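Long-range contact in CRISPR/cas2 protein (Pyrococcus horikoshii OT3, PDB 6K2E), which probably takes part in CRISPR adaptive immunity, where Cas2 proteins help Cas1 integrate new spacers, and may bind RNA: residues G1-N13 / N33-L45. Numbering follows the deposited sequence.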
ATOM      1  N   GLY A   1      24.504   9.319  -4.848  1.00 70.16           N
ATOM      2  CA  GLY A   1      23.871   8.191  -4.181  1.00 67.62           C
ATOM      3  C   GLY A   1      22.792   7.509  -4.997  1.00 65.18           C
ATOM      4  O   GLY A   1      22.090   8.172  -5.763  1.00 68.97           O
ATOM      5  N   SER A   2      22.656   6.188  -4.855  1.00 61.41           N
ATOM      6  CA  SER A   2      21.595   5.463  -5.548  1.00 57.04           C
ATOM      7  C   SER A   2      20.273   5.677  -4.826  1.00 60.78           C
ATOM      8  O   SER A   2      20.192   5.563  -3.596  1.00 51.25           O
ATOM      9  CB  SER A   2      21.897   3.969  -5.644  1.00 62.05           C
ATOM     10  OG  SER A   2      20.831   3.295  -6.304  1.00 64.51           O
ATOM     11  N   HIS A   3      19.233   5.962  -5.597  1.00 57.12           N
ATOM     12  CA  HIS A   3      17.945   6.329  -5.043  1.00 44.18           C
ATOM     13  C   HIS A   3      16.849   5.349  -5.436  1.00 47.93           C
ATOM     14  O   HIS A   3      16.885   4.725  -6.508  1.00 51.10           O
ATOM     15  CB  HIS A   3      17.590   7.751  -5.452  1.00 38.39           C
ATOM     16  CG  HIS A   3      17.958   8.748  -4.409  1.00 37.95           C
ATOM     17  ND1 HIS A   3      19.246   8.882  -3.947  1.00 41.54           N
ATOM     18  CD2 HIS A   3      17.198   9.579  -3.659  1.00 36.77           C
ATOM     19  CE1 HIS A   3      19.272   9.790  -2.989  1.00 48.47           C
ATOM     20  NE2 HIS A   3      18.041  10.225  -2.792  1.00 37.10           N
ATOM     21  N   MET A   4      15.898   5.187  -4.517  1.00 38.11           N
ATOM     22  CA  MET A   4      14.746   4.318  -4.705  1.00 43.09           C
ATOM     23  C   MET A   4      13.477   5.089  -4.383  1.00 32.74           C
ATOM     24  O   MET A   4      13.517   6.154  -3.765  1.00 32.23           O
ATOM     25  CB  MET A   4      14.798   3.059  -3.825  1.00 43.23           C
ATOM     26  CG  MET A   4      15.714   1.942  -4.323  1.00 49.56           C
ATOM     27  SD  MET A   4      17.346   2.042  -3.624  1.00 69.74           S
ATOM     28  CE  MET A   4      16.889   2.270  -1.903  1.00 47.95           C
ATOM     29  N   TYR A   5      12.350   4.572  -4.860  1.00 28.68           N
ATOM     30  CA  TYR A   5      11.037   5.044  -4.436  1.00 28.28           C
ATOM     31  C   TYR A   5      10.369   3.985  -3.562  1.00 25.67           C
ATOM     32  O   TYR A   5      10.452   2.793  -3.863  1.00 25.42           O
ATOM     33  CB  TYR A   5      10.157   5.377  -5.650  1.00 26.20           C
ATOM     34  CG  TYR A   5       9.007   6.292  -5.322  1.00 26.09           C
ATOM     35  CD1 TYR A   5       7.745   5.785  -4.980  1.00 26.45           C
ATOM     36  CD2 TYR A   5       9.175   7.657  -5.336  1.00 24.90           C
ATOM     37  CE1 TYR A   5       6.693   6.640  -4.663  1.00 23.33           C
ATOM     38  CE2 TYR A   5       8.125   8.514  -5.034  1.00 23.89           C
ATOM     39  CZ  TYR A   5       6.903   8.005  -4.690  1.00 22.95           C
ATOM     40  OH  TYR A   5       5.900   8.883  -4.392  1.00 23.59           O
ATOM     41  N   VAL A   6       9.678   4.412  -2.497  1.00 23.52           N
ATOM     42  CA  VAL A   6       9.031   3.451  -1.605  1.00 25.42           C
ATOM     43  C   VAL A   6       7.561   3.793  -1.407  1.00 23.31           C
ATOM     44  O   VAL A   6       7.163   4.958  -1.463  1.00 23.19           O
ATOM     45  CB  VAL A   6       9.726   3.333  -0.228  1.00 22.76           C
ATOM     46  CG1 VAL A   6      11.045   2.600  -0.359  1.00 20.13           C
ATOM     47  CG2 VAL A   6       9.921   4.682   0.392  1.00 28.16           C
ATOM     48  N   ILE A   7       6.751   2.755  -1.179  1.00 22.18           N
ATOM     49  CA  ILE A   7       5.363   2.882  -0.730  1.00 21.25           C
ATOM     50  C   ILE A   7       5.243   2.059   0.539  1.00 18.74           C
ATOM     51  O   ILE A   7       5.590   0.874   0.542  1.00 21.14           O
ATOM     52  CB  ILE A   7       4.334   2.388  -1.764  1.00 21.35           C
ATOM     53  CG1 ILE A   7       4.405   3.160  -3.063  1.00 20.58           C
ATOM     54  CG2 ILE A   7       2.913   2.528  -1.228  1.00 17.55           C
ATOM     55  CD1 ILE A   7       3.507   2.538  -4.128  1.00 22.69           C
ATOM     56  N   VAL A   8       4.822   2.696   1.625  1.00 18.02           N
ATOM     57  CA  VAL A   8       4.785   2.092   2.957  1.00 18.62           C
ATOM     58  C   VAL A   8       3.340   2.012   3.428  1.00 18.94           C
ATOM     59  O   VAL A   8       2.641   3.032   3.479  1.00 16.32           O
ATOM     60  CB  VAL A   8       5.645   2.865   3.969  1.00 21.10           C
ATOM     61  CG1 VAL A   8       5.336   2.428   5.375  1.00 17.71           C
ATOM     62  CG2 VAL A   8       7.117   2.655   3.662  1.00 23.36           C
ATOM     63  N   VAL A   9       2.883   0.802   3.740  1.00 17.71           N
ATOM     64  CA  VAL A   9       1.581   0.580   4.361  1.00 18.10           C
ATOM     65  C   VAL A   9       1.825  -0.063   5.714  1.00 18.61           C
ATOM     66  O   VAL A   9       2.447  -1.131   5.784  1.00 18.75           O
ATOM     67  CB  VAL A   9       0.673  -0.310   3.497  1.00 15.19           C
ATOM     68  CG1 VAL A   9      -0.735  -0.175   3.945  1.00 13.14           C
ATOM     69  CG2 VAL A   9       0.798   0.033   2.012  1.00 14.64           C
ATOM     70  N   TYR A  10       1.362   0.582   6.790  1.00 15.45           N
ATOM     71  CA  TYR A  10       1.538   0.005   8.121  1.00 19.97           C
ATOM     72  C   TYR A  10       0.222  -0.484   8.699  1.00 20.47           C
ATOM     73  O   TYR A  10      -0.856   0.006   8.374  1.00 23.16           O
ATOM     74  CB  TYR A  10       2.188   0.963   9.135  1.00 20.31           C
ATOM     75  CG  TYR A  10       1.376   2.169   9.546  1.00 18.77           C
ATOM     76  CD1 TYR A  10       0.599   2.165  10.693  1.00 22.34           C
ATOM     77  CD2 TYR A  10       1.424   3.323   8.802  1.00 20.02           C
ATOM     78  CE1 TYR A  10      -0.133   3.285  11.055  1.00 25.39           C
ATOM     79  CE2 TYR A  10       0.729   4.426   9.162  1.00 21.12           C
ATOM     80  CZ  TYR A  10      -0.056   4.413  10.277  1.00 23.04           C
ATOM     81  OH  TYR A  10      -0.756   5.554  10.605  1.00 32.93           O
ATOM     82  N   ASP A  11       0.339  -1.478   9.548  1.00 20.12           N
ATOM     83  CA  ASP A  11      -0.780  -2.013  10.298  1.00 17.27           C
ATOM     84  C   ASP A  11      -0.224  -2.321  11.687  1.00 21.45           C
ATOM     85  O   ASP A  11       0.479  -3.316  11.874  1.00 21.77           O
ATOM     86  CB  ASP A  11      -1.357  -3.221   9.604  1.00 21.74           C
ATOM     87  CG  ASP A  11      -2.529  -3.782  10.330  1.00 30.51           C
ATOM     88  OD1 ASP A  11      -3.599  -3.139  10.282  1.00 28.58           O
ATOM     89  OD2 ASP A  11      -2.370  -4.857  10.955  1.00 34.30           O
ATOM     90  N   VAL A  12      -0.387  -1.374  12.609  1.00 22.36           N
ATOM     91  CA  VAL A  12       0.154  -1.479  13.955  1.00 21.20           C
ATOM     92  C   VAL A  12      -0.982  -1.257  14.939  1.00 25.75           C
ATOM     93  O   VAL A  12      -2.022  -0.683  14.603  1.00 23.79           O
ATOM     94  CB  VAL A  12       1.336  -0.515  14.240  1.00 23.79           C
ATOM     95  CG1 VAL A  12       2.411  -0.638  13.171  1.00 24.66           C
ATOM     96  CG2 VAL A  12       0.888   0.918  14.402  1.00 23.38           C
ATOM     97  N   ASN A  13      -0.770  -1.744  16.166  1.00 26.52           N
ATOM     98  CA  ASN A  13      -1.708  -1.551  17.269  1.00 24.84           C
ATOM     99  C   ASN A  13      -1.917  -0.064  17.576  1.00 27.48           C
ATOM    100  O   ASN A  13      -1.055   0.778  17.308  1.00 29.87           O
ATOM    101  CB  ASN A  13      -1.166  -2.277  18.502  1.00 31.09           C
ATOM    102  CG  ASN A  13      -2.136  -2.293  19.652  1.00 34.09           C
ATOM    103  OD1 ASN A  13      -2.093  -1.426  20.541  1.00 28.54           O
ATOM    104  ND2 ASN A  13      -3.033  -3.266  19.636  1.00 35.36           N
ATOM    105  N   ASN A  33      -4.542   7.444   4.721  1.00 26.44           N
ATOM    106  CA  ASN A  33      -4.721   6.983   6.094  1.00 28.39           C
ATOM    107  C   ASN A  33      -3.502   6.346   6.756  1.00 28.36           C
ATOM    108  O   ASN A  33      -2.979   6.831   7.769  1.00 26.69           O
ATOM    109  CB  ASN A  33      -5.871   5.963   6.090  1.00 34.13           C
ATOM    110  CG  ASN A  33      -7.046   6.398   5.211  1.00 34.84           C
ATOM    111  OD1 ASN A  33      -7.083   6.089   4.019  1.00 39.80           O
ATOM    112  ND2 ASN A  33      -8.002   7.120   5.791  1.00 38.26           N
ATOM    113  N   SER A  34      -2.977   5.315   6.134  1.00 29.31           N
ATOM    114  CA  SER A  34      -1.822   4.642   6.699  1.00 22.95           C
ATOM    115  C   SER A  34      -0.805   4.320   5.604  1.00 22.92           C
ATOM    116  O   SER A  34       0.022   3.409   5.754  1.00 19.04           O
ATOM    117  CB  SER A  34      -2.293   3.413   7.477  1.00 18.87           C
ATOM    118  OG  SER A  34      -1.351   2.372   7.434  1.00 30.24           O
ATOM    119  N   VAL A  35      -0.835   5.101   4.521  1.00 20.49           N
ATOM    120  CA  VAL A  35       0.016   4.930   3.352  1.00 23.62           C
ATOM    121  C   VAL A  35       0.938   6.143   3.251  1.00 23.69           C
ATOM    122  O   VAL A  35       0.475   7.290   3.294  1.00 25.60           O
ATOM    123  CB  VAL A  35      -0.807   4.759   2.069  1.00 23.37           C
ATOM    124  CG1 VAL A  35       0.129   4.694   0.855  1.00 20.88           C
ATOM    125  CG2 VAL A  35      -1.673   3.494   2.169  1.00 13.53           C
ATOM    126  N   PHE A  36       2.242   5.885   3.204  1.00 21.43           N
ATOM    127  CA  PHE A  36       3.259   6.901   2.980  1.00 22.42           C
ATOM    128  C   PHE A  36       4.061   6.564   1.728  1.00 22.76           C
ATOM    129  O   PHE A  36       4.287   5.390   1.412  1.00 24.92           O
ATOM    130  CB  PHE A  36       4.210   6.992   4.163  1.00 24.41           C
ATOM    131  CG  PHE A  36       3.649   7.708   5.352  1.00 27.37           C
ATOM    132  CD1 PHE A  36       2.798   7.059   6.238  1.00 27.03           C
ATOM    133  CD2 PHE A  36       3.995   9.029   5.600  1.00 27.77           C
ATOM    134  CE1 PHE A  36       2.287   7.735   7.345  1.00 30.33           C
ATOM    135  CE2 PHE A  36       3.489   9.702   6.693  1.00 28.00           C
ATOM    136  CZ  PHE A  36       2.638   9.065   7.559  1.00 26.67           C
ATOM    137  N   GLU A  37       4.555   7.587   1.040  1.00 22.57           N
ATOM    138  CA  GLU A  37       5.376   7.309  -0.131  1.00 23.47           C
ATOM    139  C   GLU A  37       6.388   8.423  -0.346  1.00 22.40           C
ATOM    140  O   GLU A  37       6.290   9.498   0.246  1.00 21.20           O
ATOM    141  CB  GLU A  37       4.519   7.100  -1.389  1.00 24.00           C
ATOM    142  CG  GLU A  37       3.509   8.192  -1.652  1.00 24.09           C
ATOM    143  CD  GLU A  37       2.635   7.910  -2.856  1.00 24.52           C
ATOM    144  OE1 GLU A  37       3.175   7.671  -3.953  1.00 26.35           O
ATOM    145  OE2 GLU A  37       1.401   7.950  -2.708  1.00 25.16           O
ATOM    146  N   GLY A  38       7.380   8.137  -1.172  1.00 21.89           N
ATOM    147  CA  GLY A  38       8.354   9.139  -1.559  1.00 22.19           C
ATOM    148  C   GLY A  38       9.710   8.537  -1.870  1.00 24.25           C
ATOM    149  O   GLY A  38       9.958   7.347  -1.685  1.00 24.58           O
ATOM    150  N   GLU A  39      10.606   9.416  -2.309  1.00 25.24           N
ATOM    151  CA  GLU A  39      11.975   9.038  -2.614  1.00 25.37           C
ATOM    152  C   GLU A  39      12.801   8.913  -1.342  1.00 25.98           C
ATOM    153  O   GLU A  39      12.679   9.715  -0.415  1.00 28.43           O
ATOM    154  CB  GLU A  39      12.621  10.092  -3.498  1.00 33.95           C
ATOM    155  CG  GLU A  39      12.509   9.907  -4.981  1.00 42.14           C
ATOM    156  CD  GLU A  39      13.468  10.833  -5.683  1.00 50.52           C
ATOM    157  OE1 GLU A  39      13.013  11.749  -6.400  1.00 42.94           O
ATOM    158  OE2 GLU A  39      14.688  10.658  -5.463  1.00 51.21           O
ATOM    159  N   LEU A  40      13.675   7.929  -1.322  1.00 25.29           N
ATOM    160  CA  LEU A  40      14.572   7.723  -0.205  1.00 25.83           C
ATOM    161  C   LEU A  40      15.908   7.239  -0.740  1.00 28.93           C
ATOM    162  O   LEU A  40      15.959   6.440  -1.674  1.00 29.23           O
ATOM    163  CB  LEU A  40      14.017   6.699   0.778  1.00 29.18           C
ATOM    164  CG  LEU A  40      12.993   7.155   1.795  1.00 32.55           C
ATOM    165  CD1 LEU A  40      12.697   5.979   2.729  1.00 31.08           C
ATOM    166  CD2 LEU A  40      13.492   8.364   2.549  1.00 26.78           C
ATOM    167  N   SER A  41      16.983   7.678  -0.105  1.00 37.47           N
ATOM    168  CA  SER A  41      18.272   7.087  -0.391  1.00 36.26           C
ATOM    169  C   SER A  41      18.361   5.751   0.323  1.00 38.96           C
ATOM    170  O   SER A  41      17.503   5.393   1.132  1.00 44.27           O
ATOM    171  CB  SER A  41      19.390   8.010   0.072  1.00 34.87           C
ATOM    172  OG  SER A  41      19.662   7.778   1.444  1.00 34.29           O
ATOM    173  N   LYS A  42      19.450   5.031   0.091  1.00 43.47           N
ATOM    174  CA  LYS A  42      19.540   3.697   0.654  1.00 36.11           C
ATOM    175  C   LYS A  42      19.930   3.746   2.121  1.00 38.19           C
ATOM    176  O   LYS A  42      19.450   2.928   2.911  1.00 37.13           O
ATOM    177  CB  LYS A  42      20.555   2.885  -0.138  1.00 38.09           C
ATOM    178  CG  LYS A  42      20.388   1.409  -0.044  1.00 41.35           C
ATOM    179  CD  LYS A  42      20.520   0.751  -1.392  1.00 49.64           C
ATOM    180  CE  LYS A  42      21.706   1.231  -2.225  1.00 65.72           C
ATOM    181  NZ  LYS A  42      21.449   1.092  -3.702  1.00 66.69           N
ATOM    182  N   ALA A  43      20.729   4.739   2.513  1.00 38.79           N
ATOM    183  CA  ALA A  43      21.017   4.945   3.925  1.00 32.27           C
ATOM    184  C   ALA A  43      19.786   5.416   4.665  1.00 34.68           C
ATOM    185  O   ALA A  43      19.572   5.030   5.819  1.00 39.23           O
ATOM    186  CB  ALA A  43      22.159   5.950   4.091  1.00 28.37           C
ATOM    187  N   GLN A  44      18.942   6.204   4.003  1.00 33.62           N
ATOM    188  CA  GLN A  44      17.743   6.691   4.658  1.00 34.51           C
ATOM    189  C   GLN A  44      16.696   5.588   4.772  1.00 37.04           C
ATOM    190  O   GLN A  44      16.016   5.511   5.802  1.00 35.25           O
ATOM    191  CB  GLN A  44      17.200   7.914   3.915  1.00 38.48           C
ATOM    192  CG  GLN A  44      17.902   9.221   4.296  1.00 41.34           C
ATOM    193  CD  GLN A  44      17.494  10.404   3.417  1.00 49.55           C
ATOM    194  OE1 GLN A  44      16.349  10.497   2.982  1.00 48.56           O
ATOM    195  NE2 GLN A  44      18.437  11.328   3.175  1.00 50.29           N
ATOM    196  N   LEU A  45      16.606   4.691   3.770  1.00 34.88           N
ATOM    197  CA  LEU A  45      15.670   3.570   3.856  1.00 30.71           C
ATOM    198  C   LEU A  45      16.080   2.593   4.951  1.00 28.56           C
ATOM    199  O   LEU A  45      15.230   2.105   5.700  1.00 27.38           O
ATOM    200  CB  LEU A  45      15.568   2.845   2.505  1.00 29.58           C
ATOM    201  CG  LEU A  45      14.654   1.598   2.446  1.00 27.13           C
ATOM    202  CD1 LEU A  45      13.245   1.884   2.984  1.00 21.81           C
ATOM    203  CD2 LEU A  45      14.557   0.973   1.062  1.00 19.77           C
TER
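Strands 3-11 and 35-41 pair antiparallel as the two central strands of the ferredoxin-like sheet of this Cas2 subunit. Backbone bonds join Met-4 with Leu-40, Val-6 with Gly-38 and Val-8 with Phe-36, each pair in both directions. One face of the Tyr-5 ring lies over the Gly-38 backbone, CE2 3.5 Å from Gly-38 CA and Gly-38 C offset toward the rim; CG anti to the backbone N (chi1 -160°) swings it there. Its OH donates to Glu-37 OE1 at 3.0 Å, on the anti side, 25° out of the plane of a carboxylate whose OE2 is salt-bridged to Arg-31 and hydrogen-bonded to Tyr-65 OH of the second subunit. A leucine at Tyr-5 would probably leave Glu-37 OE1 without this donor and the Gly-38 backbone without its aromatic cover. At the other end Ser-34 CB makes a CH-pi contact over one face of the Tyr-10 ring, 3.8 Å from the centroid, while Ser-34 OG donates to Tyr-10 O at 2.6 Å. Val-6 CG2 meets Leu-40 CD1 at 3.9 Å, and Val-6 CG1 meets the methyls of Leu-45. Helix 17-27 covers this face at Tyr-10 and Phe-36, helix 42-55 at Met-4 and Val-6; Ile-7 and Val-35, on the reverse, pack against Tyr-65 of the second subunit, and strands 61-67 and 29-32 flank the pair.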